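Local coordinates for penicillin-binding protein 2B (Streptococcus pneumoniae, PDB 2WAD) that probably cross-links peptides of adjacent glycan strands as a peptidoglycan transpeptidase of the pneumococcal elongasome and binds penicillin, at residues L408-I413 with I421-K426; K94-K99 with S179-V184. One frame throughout, in Å; residues are numbered along the deposited sequence.

Two ways of joining separate pieces of chain appear in this penicillin-binding protein. Contact 1 (408-413 with 421-426) closes a short loop in the transpeptidase domain with backbone bonds, a carboxylate and two waters. Contact 2 (94-99 with 179-184) is an apolar meeting of two helices in the region of the dimerisation-domain family. The centres of the two contacts lie about 80 Å apart, on opposite sides of the centre of the chain, and their nearest atoms are about 66 Å from each other. Contact 1 is near the active site: the side chain of S423 is about 8 Å from that of S386, the inferred acyl-ester serine, whereas contact 2 is remote from it.

Contact 1 of 2, residues L408-I413 with I421-K426; sequences LTDQPI and IYSWYK. Unlike the reference sequence in segment 408-413: P412 (reference Ser). Unlike the reference sequence in segment 421-426: Y422 (reference Asn), K426 (reference Thr).
I413 and I421 face each other as an antiparallel hydrogen-bonded pair, a single bridge that closes the seven-residue loop between them. I413 N donates to I421 O in the carbonyl plane, on a lone pair, and I421 N returns the bond to I413 O at 2.9 Å. I421 O is also approached by P412 CA, a CA-H...O contact of 3.2 Å, and takes a bond from a water that donates as well to Q411 O. Beyond the bridge the two chains diverge, and S423 to K426 form a type I turn.

Side chains span the wider gap. With CG anti to the backbone N (chi1 -166°), the carboxylate of D410 reaches the phenol of Y425, which comes from the opposite direction. Y425 OH donates to D410 OD2 at 2.6 Å, from above the carboxylate plane, and the carboxylate and ring planes stand 43° apart. The other oxygen, D410 OD1, accepts from a second water, which is 2.6 Å from S423 OG. Nearer the bridge, P412 approaches the Y422 ring obliquely, CB and CG each 3.5 Å from Y422 CE1. I413 and I421 meet through their CB atoms.

S444 OG shares D410 OD2 with the phenol, while S423 OG bonds to N445 N at the start of helix 445-455. Gripped on both oxygens, the buried D410 carboxylate would probably be stabilised as an anion. Through it and S423, the loop is tied to the S443-S444-N445 segment, which resembles the SxN motif of penicillin-binding proteins.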
loop_
_atom_site.group_PDB
_atom_site.type_symbol
_atom_site.label_atom_id
_atom_site.label_comp_id
_atom_site.label_asym_id
_atom_site.label_seq_id
_atom_site.Cartn_x
_atom_site.Cartn_y
_atom_site.Cartn_z
ATOM N N LEU A 408 -10.639 24.426 33.440
ATOM C CA LEU A 408 -11.804 23.665 33.830
ATOM C C LEU A 408 -11.412 22.981 35.138
ATOM O O LEU A 408 -10.244 23.004 35.535
ATOM C CB LEU A 408 -12.171 22.620 32.760
ATOM C CG LEU A 408 -12.649 23.029 31.357
ATOM C CD1 LEU A 408 -12.970 21.810 30.466
ATOM C CD2 LEU A 408 -13.855 23.912 31.409
ATOM N N THR A 409 -12.381 22.376 35.809
ATOM C CA THR A 409 -12.086 21.607 37.002
ATOM C C THR A 409 -11.874 20.153 36.588
ATOM O O THR A 409 -12.747 19.516 35.983
ATOM C CB THR A 409 -13.244 21.695 38.022
ATOM O OG1 THR A 409 -13.489 23.072 38.324
ATOM C CG2 THR A 409 -12.922 20.933 39.317
ATOM N N ASP A 410 -10.705 19.633 36.933
ATOM C CA ASP A 410 -10.480 18.200 36.880
ATOM C C ASP A 410 -11.184 17.593 38.092
ATOM O O ASP A 410 -10.843 17.905 39.236
ATOM C CB ASP A 410 -8.978 17.908 36.914
ATOM C CG ASP A 410 -8.661 16.486 36.526
ATOM O OD1 ASP A 410 -9.147 15.539 37.182
ATOM O OD2 ASP A 410 -7.926 16.319 35.531
ATOM N N GLN A 411 -12.176 16.747 37.818
ATOM C CA GLN A 411 -12.989 16.057 38.823
ATOM C C GLN A 411 -13.505 14.781 38.160
ATOM O O GLN A 411 -13.521 14.685 36.924
ATOM C CB GLN A 411 -14.183 16.942 39.220
ATOM C CG GLN A 411 -14.952 17.430 37.988
ATOM C CD GLN A 411 -15.974 18.510 38.291
ATOM O OE1 GLN A 411 -16.657 18.445 39.307
ATOM N NE2 GLN A 411 -16.080 19.511 37.412
ATOM N N PRO A 412 -13.920 13.791 38.965
ATOM C CA PRO A 412 -14.550 12.627 38.343
ATOM C C PRO A 412 -15.805 13.109 37.618
ATOM O O PRO A 412 -16.419 14.062 38.064
ATOM C CB PRO A 412 -14.939 11.724 39.520
ATOM C CG PRO A 412 -14.247 12.300 40.750
ATOM C CD PRO A 412 -13.901 13.730 40.437
ATOM N N ILE A 413 -16.184 12.462 36.521
ATOM C CA ILE A 413 -17.312 12.918 35.743
ATOM C C ILE A 413 -18.394 11.893 35.983
ATOM O O ILE A 413 -18.189 10.716 35.727
ATOM C CB ILE A 413 -17.014 12.937 34.233
ATOM C CG1 ILE A 413 -15.829 13.851 33.892
ATOM C CG2 ILE A 413 -18.289 13.181 33.433
ATOM C CD1 ILE A 413 -15.851 15.215 34.523
ATOM N N ILE A 421 -16.253 8.566 35.662
ATOM C CA ILE A 421 -15.047 8.580 34.833
ATOM C C ILE A 421 -13.901 9.276 35.561
ATOM O O ILE A 421 -14.064 10.418 36.026
ATOM C CB ILE A 421 -15.296 9.312 33.478
ATOM C CG1 ILE A 421 -16.273 8.528 32.595
ATOM C CG2 ILE A 421 -14.004 9.530 32.739
ATOM C CD1 ILE A 421 -17.150 9.458 31.747
ATOM N N TYR A 422 -12.749 8.601 35.612
ATOM C CA TYR A 422 -11.530 9.116 36.261
ATOM C C TYR A 422 -10.369 9.149 35.274
ATOM O O TYR A 422 -10.452 8.570 34.182
ATOM C CB TYR A 422 -11.103 8.213 37.430
ATOM C CG TYR A 422 -12.107 8.119 38.551
ATOM C CD1 TYR A 422 -12.116 9.046 39.576
ATOM C CD2 TYR A 422 -13.061 7.112 38.567
ATOM C CE1 TYR A 422 -13.043 8.976 40.595
ATOM C CE2 TYR A 422 -13.996 7.037 39.584
ATOM C CZ TYR A 422 -13.980 7.966 40.602
ATOM O OH TYR A 422 -14.910 7.894 41.631
ATOM N N SER A 423 -9.279 9.798 35.681
ATOM C CA SER A 423 -8.042 9.779 34.912
ATOM C C SER A 423 -7.123 8.736 35.547
ATOM O O SER A 423 -7.511 8.095 36.520
ATOM C CB SER A 423 -7.389 11.163 34.933
ATOM O OG SER A 423 -8.164 12.081 34.176
ATOM N N TRP A 424 -5.921 8.566 35.014
ATOM C CA TRP A 424 -4.986 7.568 35.535
ATOM C C TRP A 424 -4.645 7.814 37.010
ATOM O O TRP A 424 -4.368 6.880 37.743
ATOM C CB TRP A 424 -3.713 7.519 34.680
ATOM C CG TRP A 424 -2.852 8.759 34.716
ATOM C CD1 TRP A 424 -2.903 9.831 33.854
ATOM C CD2 TRP A 424 -1.772 9.030 35.621
ATOM N NE1 TRP A 424 -1.914 10.739 34.164
ATOM C CE2 TRP A 424 -1.219 10.279 35.255
ATOM C CE3 TRP A 424 -1.222 8.343 36.709
ATOM C CZ2 TRP A 424 -0.141 10.844 35.937
ATOM C CZ3 TRP A 424 -0.140 8.919 37.386
ATOM C CH2 TRP A 424 0.384 10.153 36.992
ATOM N N TYR A 425 -4.712 9.067 37.445
ATOM C CA TYR A 425 -4.393 9.438 38.823
ATOM C C TYR A 425 -5.563 9.421 39.828
ATOM O O TYR A 425 -5.376 9.749 40.994
ATOM C CB TYR A 425 -3.726 10.816 38.819
ATOM C CG TYR A 425 -4.317 11.851 37.876
ATOM C CD1 TYR A 425 -3.720 12.116 36.643
ATOM C CD2 TYR A 425 -5.440 12.590 38.231
ATOM C CE1 TYR A 425 -4.227 13.071 35.777
ATOM C CE2 TYR A 425 -5.965 13.557 37.377
ATOM C CZ TYR A 425 -5.348 13.803 36.158
ATOM O OH TYR A 425 -5.857 14.776 35.313
ATOM N N LYS A 426 -6.759 9.055 39.367
ATOM C CA LYS A 426 -7.939 8.865 40.223
ATOM C C LYS A 426 -8.186 10.016 41.198
ATOM O O LYS A 426 -8.372 11.160 40.797
ATOM C CB LYS A 426 -7.869 7.540 41.007
ATOM C CG LYS A 426 -7.416 6.328 40.211
ATOM C CD LYS A 426 -8.469 6.001 39.171
ATOM C CE LYS A 426 -8.144 4.753 38.365
ATOM N NZ LYS A 426 -9.131 4.609 37.255
HETATM O O HOH W 1 -9.674 13.454 35.738
HETATM O O HOH W 2 -12.364 12.802 35.508
#

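Contact 2 of 2, residues K94-K99 with S179-V184; sequences KEIAKK and SQLNAV. Unlike the reference sequence in segment 94-99: I96 (reference Thr).
Helix 90-100 and helix 169-182 come closest, within these segments, at A97 and L181, whose CA atoms are 7.6 Å apart, and no hydrogen bond passes between the two segments. One leucine branch makes the contact. The side chain of L181 is directed at the other helix, with CG anti to its own carbonyl carbon (chi1 -52°) and CD1 continuing the chain, anti to CA (chi2 165°); the two torsions together bring CD1 to I96 and A97. There the methyl lies 3.9 Å from I96 CG2, the shorter branch of the isoleucine, and the I96 and L181 side chains run at a slant to one another. The same L181 CD1 is 4.0 Å from A97 CB and 3.9 Å from A97 N, so it rests against the helix backbone as well as against side chains. This nearness to the main chain is consistent with the small size of A97. All three residues are buried, and the two segments together bury 102 Å² of surface, nearly all of it on these three residues, in apolar packing of van der Waals kind.

Away from L181, K98 NZ lies 3.4 Å from E95 OE1, a weak, long salt bridge within the helix; K98 also touches E174 of helix 169-182.

Earlier in helix 169-182, L177 packs on A97 and F178 on K94, extending the seam between the helices. L181 also touches F82 of strand 72-83 and I192 in a loop, while helix 113-121 receives K94 at Y119 and N182 at D118. The leucine thus sits where two helices meet the end of a long strand.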
loop_
_atom_site.group_PDB
_atom_site.type_symbol
_atom_site.label_atom_id
_atom_site.label_comp_id
_atom_site.label_asym_id
_atom_site.label_seq_id
_atom_site.Cartn_x
_atom_site.Cartn_y
_atom_site.Cartn_z
ATOM N N LYS A 94 -0.774 -26.081 -37.078
ATOM C CA LYS A 94 -0.640 -27.439 -36.587
ATOM C C LYS A 94 0.669 -28.055 -37.085
ATOM O O LYS A 94 1.327 -28.754 -36.323
ATOM C CB LYS A 94 -1.826 -28.292 -37.049
ATOM C CG LYS A 94 -3.123 -27.985 -36.314
ATOM C CD LYS A 94 -4.128 -29.110 -36.513
ATOM C CE LYS A 94 -4.361 -29.376 -37.980
ATOM N NZ LYS A 94 -5.583 -30.186 -38.222
ATOM N N GLU A 95 1.045 -27.798 -38.340
ATOM C CA GLU A 95 2.321 -28.295 -38.860
ATOM C C GLU A 95 3.514 -27.705 -38.118
ATOM O O GLU A 95 4.476 -28.421 -37.838
ATOM C CB GLU A 95 2.485 -28.066 -40.367
ATOM C CG GLU A 95 1.367 -28.598 -41.257
ATOM C CD GLU A 95 1.247 -30.114 -41.268
ATOM O OE1 GLU A 95 2.272 -30.803 -41.117
ATOM O OE2 GLU A 95 0.121 -30.625 -41.454
ATOM N N ILE A 96 3.447 -26.420 -37.775
ATOM C CA ILE A 96 4.492 -25.784 -36.985
ATOM C C ILE A 96 4.549 -26.299 -35.536
ATOM O O ILE A 96 5.644 -26.470 -34.966
ATOM C CB ILE A 96 4.360 -24.254 -37.040
ATOM C CG1 ILE A 96 4.687 -23.761 -38.445
ATOM C CG2 ILE A 96 5.239 -23.550 -35.996
ATOM C CD1 ILE A 96 4.272 -22.308 -38.638
ATOM N N ALA A 97 3.379 -26.551 -34.949
ATOM C CA ALA A 97 3.307 -27.015 -33.558
ATOM C C ALA A 97 4.004 -28.360 -33.417
ATOM O O ALA A 97 4.808 -28.527 -32.515
ATOM C CB ALA A 97 1.866 -27.135 -33.093
ATOM N N LYS A 98 3.723 -29.288 -34.328
ATOM C CA LYS A 98 4.262 -30.642 -34.237
ATOM C C LYS A 98 5.701 -30.864 -34.711
ATOM O O LYS A 98 6.327 -31.830 -34.282
ATOM C CB LYS A 98 3.315 -31.668 -34.863
ATOM C CG LYS A 98 3.256 -31.645 -36.350
ATOM C CD LYS A 98 1.860 -32.028 -36.795
ATOM C CE LYS A 98 1.854 -33.334 -37.540
ATOM N NZ LYS A 98 1.290 -33.155 -38.923
ATOM N N LYS A 99 6.218 -29.995 -35.581
ATOM C CA LYS A 99 7.667 -29.888 -35.794
ATOM C C LYS A 99 8.354 -29.404 -34.504
ATOM O O LYS A 99 9.466 -29.814 -34.170
ATOM C CB LYS A 99 8.007 -28.913 -36.929
ATOM C CG LYS A 99 7.834 -29.435 -38.342
ATOM C CD LYS A 99 9.068 -30.199 -38.819
ATOM C CE LYS A 99 10.114 -29.292 -39.436
ATOM N NZ LYS A 99 11.141 -30.155 -40.109
ATOM N N SER A 179 -2.402 -24.025 -29.416
ATOM C CA SER A 179 -3.107 -22.980 -28.667
ATOM C C SER A 179 -2.190 -21.771 -28.448
ATOM O O SER A 179 -2.579 -20.618 -28.652
ATOM C CB SER A 179 -3.664 -23.512 -27.336
ATOM O OG SER A 179 -4.184 -24.827 -27.480
ATOM N N GLN A 180 -0.954 -22.040 -28.048
ATOM C CA GLN A 180 0.048 -20.993 -27.885
ATOM C C GLN A 180 0.258 -20.195 -29.178
ATOM O O GLN A 180 0.261 -18.969 -29.145
ATOM C CB GLN A 180 1.372 -21.625 -27.451
ATOM C CG GLN A 180 1.319 -22.361 -26.124
ATOM C CD GLN A 180 1.309 -21.405 -24.965
ATOM O OE1 GLN A 180 2.218 -20.584 -24.811
ATOM N NE2 GLN A 180 0.266 -21.486 -24.147
ATOM N N LEU A 181 0.451 -20.877 -30.309
ATOM C CA LEU A 181 0.676 -20.181 -31.581
ATOM C C LEU A 181 -0.557 -19.391 -32.026
ATOM O O LEU A 181 -0.453 -18.218 -32.405
ATOM C CB LEU A 181 1.134 -21.143 -32.686
ATOM C CG LEU A 181 2.329 -22.054 -32.381
ATOM C CD1 LEU A 181 2.407 -23.150 -33.398
ATOM C CD2 LEU A 181 3.643 -21.291 -32.294
ATOM N N ASN A 182 -1.716 -20.041 -31.978
ATOM C CA ASN A 182 -2.988 -19.409 -32.330
ATOM C C ASN A 182 -3.294 -18.136 -31.546
ATOM O O ASN A 182 -3.928 -17.225 -32.068
ATOM C CB ASN A 182 -4.149 -20.387 -32.155
ATOM C CG ASN A 182 -5.270 -20.127 -33.126
ATOM O OD1 ASN A 182 -5.034 -19.776 -34.284
ATOM N ND2 ASN A 182 -6.500 -20.320 -32.673
ATOM N N ALA A 183 -2.838 -18.077 -30.298
ATOM C CA ALA A 183 -3.117 -16.947 -29.429
ATOM C C ALA A 183 -2.410 -15.654 -29.838
ATOM O O ALA A 183 -2.717 -14.587 -29.314
ATOM C CB ALA A 183 -2.747 -17.313 -27.997
ATOM N N VAL A 184 -1.460 -15.738 -30.762
ATOM C CA VAL A 184 -0.622 -14.591 -31.122
ATOM C C VAL A 184 -1.295 -13.779 -32.224
ATOM O O VAL A 184 -1.750 -14.350 -33.209
ATOM C CB VAL A 184 0.747 -15.094 -31.634
ATOM C CG1 VAL A 184 1.646 -13.937 -32.082
ATOM C CG2 VAL A 184 1.418 -15.943 -30.559
#